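Local coordinates for oxidized polyvinyl alcohol hydrolase (Pseudomonas sp. VM15C, PDB 3WWC), which hydrolyses beta-diketones such as 4,6-nonanedione and cleaves oxidized polyvinyl alcohol in the second step of polyvinyl alcohol degradation, at residues A[155-160]-A[164-169]; A[29-34]-A[48-53]. The protein carries 1 engineered substitution. All coordinates share one frame; numbering follows the deposited sequence.

Contacts 1 and 2 are neighbours at the edge of an alpha/beta-hydrolase fold, their centres about 12 Å apart. Helix 148-160 joins them: Val160 packs within its own contact and also sends CG2 to Phe50 CE2 (3.6 Å) and to Val52 CG2 (3.9 Å) on the strand of contact 2. The disulfide Cys27-Cys159 ties the same helix to the chain just ahead of 29-34, with Val33 packed against it. Neither contact reaches the butanoate pockets. The 164-169 segment of contact 1 does lead into strand 170-176, after which comes Ala177, an engineered residue at a position assigned by similarity to the charge relay.

Contact 1: A[155-160]-A[164-169]; sequences AMVQCV and YKLDAR
Val160 and Tyr164 meet where helix 148-160 of the alpha/beta-hydrolase fold ends and the chain turns toward central strand 170-176. One hydrogen bond crosses the contact. Tyr164 N donates to Val160 O over 3.0 Å with an N-H...O angle of 162°, the donor lying nearly on the line of the carbonyl bond; this is the i to i+4 spacing of an alpha-helical bond.

The remaining side-chain contacts are van der Waals packing, mostly between apolar groups. Val160 CG1 lies close to the plane of the Tyr164 ring and approaches its edge at CD1, 3.9 Å away; Val160 turns this methyl there by placing it anti to its own backbone N (chi1 174°). Further along, Leu166 points back at the helix and rests CD1 on the last turn, 4.1 Å from Val157 CG1 and 4.4 Å from Val160 CG1. Strand 62-68 lies alongside, with Val64 touching Leu166 and Val66 touching Val157.

An Asx turn shapes the corner before strand 170-176: Arg169 N donates to Asp167 OD1 (2.9 Å), while Asp167 OD2 forms a salt bridge with Arg170. On the helix side, Leu166 CD1 comes nearest to a backbone atom, Val157 O, at 3.7 Å.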
ATOM      1  N   ALA A 155       9.737  -7.912  -9.154  1.00  9.77           N
ATOM      2  CA  ALA A 155       9.985  -9.041 -10.054  1.00 10.01           C
ATOM      3  C   ALA A 155       8.728  -9.501 -10.766  1.00 10.47           C
ATOM      4  O   ALA A 155       8.751  -9.861 -11.964  1.00 11.25           O
ATOM      5  CB  ALA A 155      10.579 -10.201  -9.287  1.00 11.68           C
ATOM      6  N   MET A 156       7.602  -9.462 -10.062  1.00  9.31           N
ATOM      7  CA  MET A 156       6.304  -9.838 -10.595  1.00  9.71           C
ATOM      8  C   MET A 156       5.907  -8.922 -11.759  1.00 10.11           C
ATOM      9  O   MET A 156       5.559  -9.381 -12.851  1.00 10.34           O
ATOM     10  CB  MET A 156       5.310  -9.751  -9.442  1.00  8.92           C
ATOM     11  CG  MET A 156       3.871  -9.925  -9.844  1.00  8.70           C
ATOM     12  SD  MET A 156       2.733  -9.631  -8.469  1.00  9.65           S
ATOM     13  CE  MET A 156       2.774  -7.800  -8.316  1.00  9.74           C
ATOM     14  N   VAL A 157       6.009  -7.619 -11.541  1.00  9.48           N
ATOM     15  CA  VAL A 157       5.622  -6.666 -12.580  1.00 10.47           C
ATOM     16  C   VAL A 157       6.629  -6.764 -13.753  1.00  9.22           C
ATOM     17  O   VAL A 157       6.209  -6.743 -14.913  1.00 11.05           O
ATOM     18  CB  VAL A 157       5.598  -5.237 -12.001  1.00  9.84           C
ATOM     19  CG1 VAL A 157       5.410  -4.217 -13.135  1.00 11.43           C
ATOM     20  CG2 VAL A 157       4.401  -5.108 -11.044  1.00 10.53           C
ATOM     21  N   GLN A 158       7.928  -6.916 -13.463  1.00 10.77           N
ATOM     22  CA  GLN A 158       8.914  -7.025 -14.571  1.00 11.27           C
ATOM     23  C   GLN A 158       8.637  -8.271 -15.413  1.00 11.09           C
ATOM     24  O   GLN A 158       8.776  -8.244 -16.638  1.00 12.04           O
ATOM     25  CB  GLN A 158      10.331  -7.046 -14.004  1.00 10.62           C
ATOM     26  CG  GLN A 158      10.760  -5.671 -13.544  1.00 14.87           C
ATOM     27  CD  GLN A 158      12.092  -5.672 -12.851  1.00 20.81           C
ATOM     28  OE1 GLN A 158      12.780  -4.639 -12.826  1.00 26.66           O
ATOM     29  NE2 GLN A 158      12.446  -6.776 -12.251  1.00 20.17           N
ATOM     30  N   CYS A 159       8.143  -9.328 -14.792  1.00 10.72           N
ATOM     31  CA  CYS A 159       7.820 -10.543 -15.532  1.00 12.97           C
ATOM     32  C   CYS A 159       6.546 -10.399 -16.370  1.00 11.82           C
ATOM     33  O   CYS A 159       6.500 -10.761 -17.593  1.00 12.82           O
ATOM     34  CB  CYS A 159       7.675 -11.692 -14.518  1.00 13.07           C
ATOM     35  SG  CYS A 159       7.273 -13.267 -15.324  1.00 17.02           S
ATOM     36  N   VAL A 160       5.479  -9.842 -15.789  1.00 10.46           N
ATOM     37  CA  VAL A 160       4.226  -9.687 -16.535  1.00 10.64           C
ATOM     38  C   VAL A 160       4.481  -8.797 -17.770  1.00 11.28           C
ATOM     39  O   VAL A 160       3.871  -9.000 -18.803  1.00 12.12           O
ATOM     40  CB  VAL A 160       3.121  -9.077 -15.612  1.00 10.38           C
ATOM     41  CG1 VAL A 160       1.857  -8.777 -16.392  1.00 12.85           C
ATOM     42  CG2 VAL A 160       2.818 -10.061 -14.500  1.00 10.55           C
ATOM     43  N   TYR A 164       2.569  -8.654 -21.494  1.00 15.55           N
ATOM     44  CA  TYR A 164       1.611  -7.593 -21.747  1.00 14.46           C
ATOM     45  C   TYR A 164       2.395  -6.281 -21.765  1.00 14.16           C
ATOM     46  O   TYR A 164       3.399  -6.155 -21.073  1.00 16.44           O
ATOM     47  CB  TYR A 164       0.560  -7.584 -20.635  1.00 15.06           C
ATOM     48  CG  TYR A 164      -0.292  -8.824 -20.608  1.00 17.67           C
ATOM     49  CD1 TYR A 164      -0.043  -9.836 -19.677  1.00 20.71           C
ATOM     50  CD2 TYR A 164      -1.313  -9.025 -21.558  1.00 19.75           C
ATOM     51  CE1 TYR A 164      -0.774 -11.013 -19.684  1.00 22.08           C
ATOM     52  CE2 TYR A 164      -2.056 -10.214 -21.572  1.00 20.73           C
ATOM     53  CZ  TYR A 164      -1.768 -11.190 -20.626  1.00 23.09           C
ATOM     54  OH  TYR A 164      -2.492 -12.366 -20.561  1.00 25.08           O
ATOM     55  N   LYS A 165       1.963  -5.316 -22.577  1.00 13.42           N
ATOM     56  CA  LYS A 165       2.642  -4.016 -22.705  1.00 13.89           C
ATOM     57  C   LYS A 165       2.275  -3.152 -21.518  1.00 12.66           C
ATOM     58  O   LYS A 165       1.118  -2.799 -21.328  1.00 14.05           O
ATOM     59  CB  LYS A 165       2.203  -3.307 -23.977  1.00 15.58           C
ATOM     60  CG  LYS A 165       2.611  -4.073 -25.215  1.00 20.59           C
ATOM     61  CD  LYS A 165       2.254  -3.248 -26.454  1.00 22.99           C
ATOM     62  CE  LYS A 165       2.589  -4.046 -27.716  1.00 26.26           C
ATOM     63  NZ  LYS A 165       1.981  -3.405 -28.922  1.00 30.23           N
ATOM     64  N   LEU A 166       3.277  -2.859 -20.712  1.00 12.26           N
ATOM     65  CA  LEU A 166       3.078  -2.067 -19.504  1.00 10.53           C
ATOM     66  C   LEU A 166       3.812  -0.734 -19.617  1.00 11.36           C
ATOM     67  O   LEU A 166       4.925  -0.651 -20.162  1.00 12.67           O
ATOM     68  CB  LEU A 166       3.632  -2.807 -18.280  1.00 10.62           C
ATOM     69  CG  LEU A 166       3.115  -4.246 -18.107  1.00 10.91           C
ATOM     70  CD1 LEU A 166       3.644  -4.820 -16.785  1.00 10.59           C
ATOM     71  CD2 LEU A 166       1.576  -4.279 -18.111  1.00 11.40           C
ATOM     72  N   ASP A 167       3.160   0.310 -19.121  1.00 11.67           N
ATOM     73  CA  ASP A 167       3.715   1.667 -19.109  1.00 11.56           C
ATOM     74  C   ASP A 167       4.629   1.811 -17.900  1.00 11.54           C
ATOM     75  O   ASP A 167       4.155   1.904 -16.748  1.00 12.64           O
ATOM     76  CB  ASP A 167       2.553   2.644 -19.082  1.00 12.54           C
ATOM     77  CG  ASP A 167       2.998   4.105 -19.051  1.00 12.51           C
ATOM     78  OD1 ASP A 167       4.180   4.382 -18.793  1.00 14.34           O
ATOM     79  OD2 ASP A 167       2.100   4.955 -19.281  1.00 15.30           O
ATOM     80  N   ALA A 168       5.939   1.844 -18.137  1.00 10.97           N
ATOM     81  CA  ALA A 168       6.932   1.907 -17.071  1.00 12.00           C
ATOM     82  C   ALA A 168       6.914   3.196 -16.258  1.00 11.15           C
ATOM     83  O   ALA A 168       7.569   3.260 -15.209  1.00 12.33           O
ATOM     84  CB  ALA A 168       8.362   1.652 -17.659  1.00 14.62           C
ATOM     85  N   ARG A 169       6.162   4.190 -16.736  1.00 11.29           N
ATOM     86  CA  ARG A 169       6.007   5.454 -16.006  1.00 11.25           C
ATOM     87  C   ARG A 169       4.690   5.470 -15.220  1.00 10.47           C
ATOM     88  O   ARG A 169       4.379   6.479 -14.564  1.00  9.91           O
ATOM     89  CB  ARG A 169       5.972   6.670 -16.946  1.00 13.31           C
ATOM     90  CG  ARG A 169       7.310   6.855 -17.707  1.00 16.36           C
ATOM     91  CD  ARG A 169       7.240   8.177 -18.523  1.00 17.01           C
ATOM     92  NE  ARG A 169       7.206   9.344 -17.634  1.00 19.33           N
ATOM     93  CZ  ARG A 169       6.696  10.551 -17.942  1.00 19.62           C
ATOM     94  NH1 ARG A 169       6.146  10.787 -19.136  1.00 20.14           N
ATOM     95  NH2 ARG A 169       6.773  11.550 -17.061  1.00 18.44           N
TER

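Contact 2: A[29-34]-A[48-53]; sequences AGYEVK and RAFIVY
Phe50 and Tyr31 bring their rings together where the loop ahead of the first strand passes beside strand 46-53. The contact is a modest one with no hydrogen bond across it, and it rests on the Phe50 side chain and on Val52.

From its backbone, Phe50 turns CG into the position between its own N and carbonyl carbon (chi1 57°), which carries the ring toward the loop although CB points neither toward nor away from it. CB lies against Met156 of the helix. Along one side of the ring, CD2 and CE2 are met at the edge, in the ring plane, by Val52 CG2, which is 3.8 Å from CE2; the two side chains share this face of the strand because they are two residues apart. CE2 also rests against Val160 of the helix. At the far end, CZ approaches Tyr31 CE1 at 4.3 Å, the rings meeting obliquely. The phenol beyond is fixed by other partners: Tyr31 OH is hydrogen-bonded to Val39 O, and its ring makes a T-shaped (edge-to-face) pair with Phe41.

The second point of contact involves backbone on the loop side. Lys34 O lies 3.8 Å from Val52 CB and 3.9 Å from Val52 CG2, while the lysine side chain leads off to hydrogen-bond Leu37 O through NZ.

Strand 46-53 runs antiparallel to strand 36-43 on one side, with backbone bonds from Phe50 to Asn38 and from Val52 to Gly36, and to strand 96-100 on the other. Phe50 thus projects from the sheet between loop 29-34 and helix 148-160, while Ile51 packs against helix 75-80.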
ATOM      1  N   ALA A  29      13.907 -17.695 -15.506  1.00 18.43           N
ATOM      2  CA  ALA A  29      13.971 -18.586 -16.661  1.00 20.00           C
ATOM      3  C   ALA A  29      12.918 -19.634 -16.754  1.00 20.69           C
ATOM      4  O   ALA A  29      12.717 -20.437 -15.810  1.00 22.31           O
ATOM      5  CB  ALA A  29      15.331 -19.258 -16.722  1.00 19.88           C
ATOM      6  N   GLY A  30      12.259 -19.639 -17.898  1.00 21.30           N
ATOM      7  CA  GLY A  30      11.251 -20.633 -18.165  1.00 23.16           C
ATOM      8  C   GLY A  30       9.882 -20.334 -17.594  1.00 23.09           C
ATOM      9  O   GLY A  30       8.956 -21.134 -17.807  1.00 23.55           O
ATOM     10  N   TYR A  31       9.730 -19.214 -16.883  1.00 21.45           N
ATOM     11  CA  TYR A  31       8.413 -18.921 -16.323  1.00 20.61           C
ATOM     12  C   TYR A  31       7.465 -18.450 -17.403  1.00 20.88           C
ATOM     13  O   TYR A  31       7.772 -17.537 -18.157  1.00 24.65           O
ATOM     14  CB  TYR A  31       8.517 -17.873 -15.177  1.00 17.44           C
ATOM     15  CG  TYR A  31       7.255 -17.863 -14.298  1.00 15.41           C
ATOM     16  CD1 TYR A  31       6.201 -16.972 -14.576  1.00 13.35           C
ATOM     17  CD2 TYR A  31       7.092 -18.801 -13.291  1.00 14.08           C
ATOM     18  CE1 TYR A  31       5.001 -17.013 -13.868  1.00 13.17           C
ATOM     19  CE2 TYR A  31       5.884 -18.868 -12.581  1.00 13.99           C
ATOM     20  CZ  TYR A  31       4.867 -17.977 -12.881  1.00 13.47           C
ATOM     21  OH  TYR A  31       3.669 -18.105 -12.209  1.00 14.08           O
ATOM     22  N   GLU A  32       6.288 -19.041 -17.478  1.00 21.50           N
ATOM     23  CA  GLU A  32       5.356 -18.661 -18.524  1.00 22.41           C
ATOM     24  C   GLU A  32       4.203 -17.894 -17.900  1.00 21.53           C
ATOM     25  O   GLU A  32       3.343 -18.496 -17.295  1.00 21.30           O
ATOM     26  CB  GLU A  32       4.806 -19.914 -19.201  1.00 25.17           C
ATOM     27  CG  GLU A  32       5.874 -20.960 -19.475  1.00 30.78           C
ATOM     28  CD  GLU A  32       5.322 -22.195 -20.170  1.00 34.02           C
ATOM     29  OE1 GLU A  32       5.373 -22.236 -21.418  1.00 36.50           O
ATOM     30  OE2 GLU A  32       4.836 -23.115 -19.467  1.00 35.74           O
ATOM     31  N   VAL A  33       4.200 -16.575 -18.035  1.00 20.83           N
ATOM     32  CA  VAL A  33       3.130 -15.745 -17.496  1.00 20.63           C
ATOM     33  C   VAL A  33       1.835 -15.949 -18.229  1.00 20.42           C
ATOM     34  O   VAL A  33       1.820 -16.184 -19.446  1.00 20.16           O
ATOM     35  CB  VAL A  33       3.478 -14.272 -17.592  1.00 22.65           C
ATOM     36  CG1 VAL A  33       2.334 -13.419 -16.998  1.00 25.78           C
ATOM     37  CG2 VAL A  33       4.722 -14.033 -16.885  1.00 24.86           C
ATOM     38  N   LYS A  34       0.734 -15.886 -17.500  1.00 17.78           N
ATOM     39  CA  LYS A  34      -0.553 -16.074 -18.116  1.00 19.30           C
ATOM     40  C   LYS A  34      -1.597 -15.127 -17.577  1.00 18.76           C
ATOM     41  O   LYS A  34      -1.399 -14.499 -16.531  1.00 17.13           O
ATOM     42  CB  LYS A  34      -1.024 -17.526 -17.897  1.00 21.81           C
ATOM     43  CG  LYS A  34      -1.079 -17.932 -16.445  1.00 24.95           C
ATOM     44  CD  LYS A  34      -1.643 -19.373 -16.204  1.00 27.10           C
ATOM     45  CE  LYS A  34      -3.184 -19.467 -16.404  1.00 28.52           C
ATOM     46  NZ  LYS A  34      -3.996 -18.724 -15.397  1.00 25.45           N
ATOM     47  N   ARG A  48       5.671 -18.013  -5.104  1.00  9.63           N
ATOM     48  CA  ARG A  48       4.602 -17.041  -4.987  1.00  9.76           C
ATOM     49  C   ARG A  48       3.547 -17.127  -6.078  1.00 11.07           C
ATOM     50  O   ARG A  48       3.753 -17.741  -7.127  1.00 10.86           O
ATOM     51  CB  ARG A  48       5.230 -15.629  -5.000  1.00  9.78           C
ATOM     52  CG  ARG A  48       6.320 -15.423  -4.015  1.00 10.67           C
ATOM     53  CD  ARG A  48       5.849 -15.556  -2.553  1.00 13.00           C
ATOM     54  NE  ARG A  48       4.727 -14.674  -2.205  1.00 10.58           N
ATOM     55  CZ  ARG A  48       4.888 -13.501  -1.605  1.00  9.87           C
ATOM     56  NH1 ARG A  48       6.112 -13.055  -1.264  1.00 10.81           N
ATOM     57  NH2 ARG A  48       3.808 -12.764  -1.367  1.00  9.91           N
ATOM     58  N   ALA A  49       2.406 -16.473  -5.855  1.00  8.84           N
ATOM     59  CA  ALA A  49       1.351 -16.471  -6.829  1.00  8.92           C
ATOM     60  C   ALA A  49       0.811 -15.073  -6.991  1.00  8.33           C
ATOM     61  O   ALA A  49       0.932 -14.228  -6.083  1.00  8.70           O
ATOM     62  CB  ALA A  49       0.188 -17.407  -6.405  1.00  9.36           C
ATOM     63  N   PHE A  50       0.186 -14.844  -8.132  1.00  7.89           N
ATOM     64  CA  PHE A  50      -0.418 -13.547  -8.414  1.00  8.24           C
ATOM     65  C   PHE A  50      -1.395 -13.705  -9.550  1.00  9.31           C
ATOM     66  O   PHE A  50      -1.343 -14.699 -10.300  1.00  9.40           O
ATOM     67  CB  PHE A  50       0.650 -12.496  -8.763  1.00  8.31           C
ATOM     68  CG  PHE A  50       1.550 -12.854  -9.943  1.00  8.75           C
ATOM     69  CD1 PHE A  50       2.722 -13.582  -9.727  1.00 10.62           C
ATOM     70  CD2 PHE A  50       1.207 -12.475 -11.250  1.00  8.93           C
ATOM     71  CE1 PHE A  50       3.572 -13.929 -10.817  1.00 11.05           C
ATOM     72  CE2 PHE A  50       2.033 -12.818 -12.336  1.00 10.49           C
ATOM     73  CZ  PHE A  50       3.216 -13.536 -12.123  1.00  8.57           C
ATOM     74  N   ILE A  51      -2.315 -12.757  -9.678  1.00  9.25           N
ATOM     75  CA  ILE A  51      -3.372 -12.851 -10.684  1.00  9.77           C
ATOM     76  C   ILE A  51      -3.277 -11.657 -11.609  1.00  9.93           C
ATOM     77  O   ILE A  51      -3.156 -10.500 -11.166  1.00 10.20           O
ATOM     78  CB  ILE A  51      -4.748 -12.885  -9.994  1.00  8.83           C
ATOM     79  CG1 ILE A  51      -4.823 -14.104  -9.058  1.00 10.40           C
ATOM     80  CG2 ILE A  51      -5.889 -12.994 -11.022  1.00 10.68           C
ATOM     81  CD1 ILE A  51      -6.098 -14.145  -8.148  1.00 13.14           C
ATOM     82  N   VAL A  52      -3.432 -11.912 -12.902  1.00  9.49           N
ATOM     83  CA  VAL A  52      -3.335 -10.854 -13.886  1.00 10.41           C
ATOM     84  C   VAL A  52      -4.638 -10.651 -14.626  1.00 12.14           C
ATOM     85  O   VAL A  52      -5.229 -11.610 -15.168  1.00 12.95           O
ATOM     86  CB  VAL A  52      -2.246 -11.174 -14.966  1.00  9.72           C
ATOM     87  CG1 VAL A  52      -2.233 -10.059 -16.079  1.00 11.36           C
ATOM     88  CG2 VAL A  52      -0.876 -11.335 -14.337  1.00 11.05           C
ATOM     89  N   TYR A  53      -5.114  -9.404 -14.655  1.00 10.74           N
ATOM     90  CA  TYR A  53      -6.293  -9.060 -15.474  1.00 12.44           C
ATOM     91  C   TYR A  53      -5.752  -8.004 -16.472  1.00 12.85           C
ATOM     92  O   TYR A  53      -5.556  -6.821 -16.122  1.00 11.66           O
ATOM     93  CB  TYR A  53      -7.424  -8.444 -14.612  1.00 12.77           C
ATOM     94  CG  TYR A  53      -8.202  -9.382 -13.689  1.00 14.29           C
ATOM     95  CD1 TYR A  53      -7.698  -9.770 -12.436  1.00 17.19           C
ATOM     96  CD2 TYR A  53      -9.464  -9.867 -14.057  1.00 17.21           C
ATOM     97  CE1 TYR A  53      -8.448 -10.618 -11.607  1.00 16.36           C
ATOM     98  CE2 TYR A  53     -10.202 -10.701 -13.230  1.00 17.64           C
ATOM     99  CZ  TYR A  53      -9.684 -11.072 -12.010  1.00 18.70           C
ATOM    100  OH  TYR A  53     -10.442 -11.905 -11.169  1.00 20.38           O
TER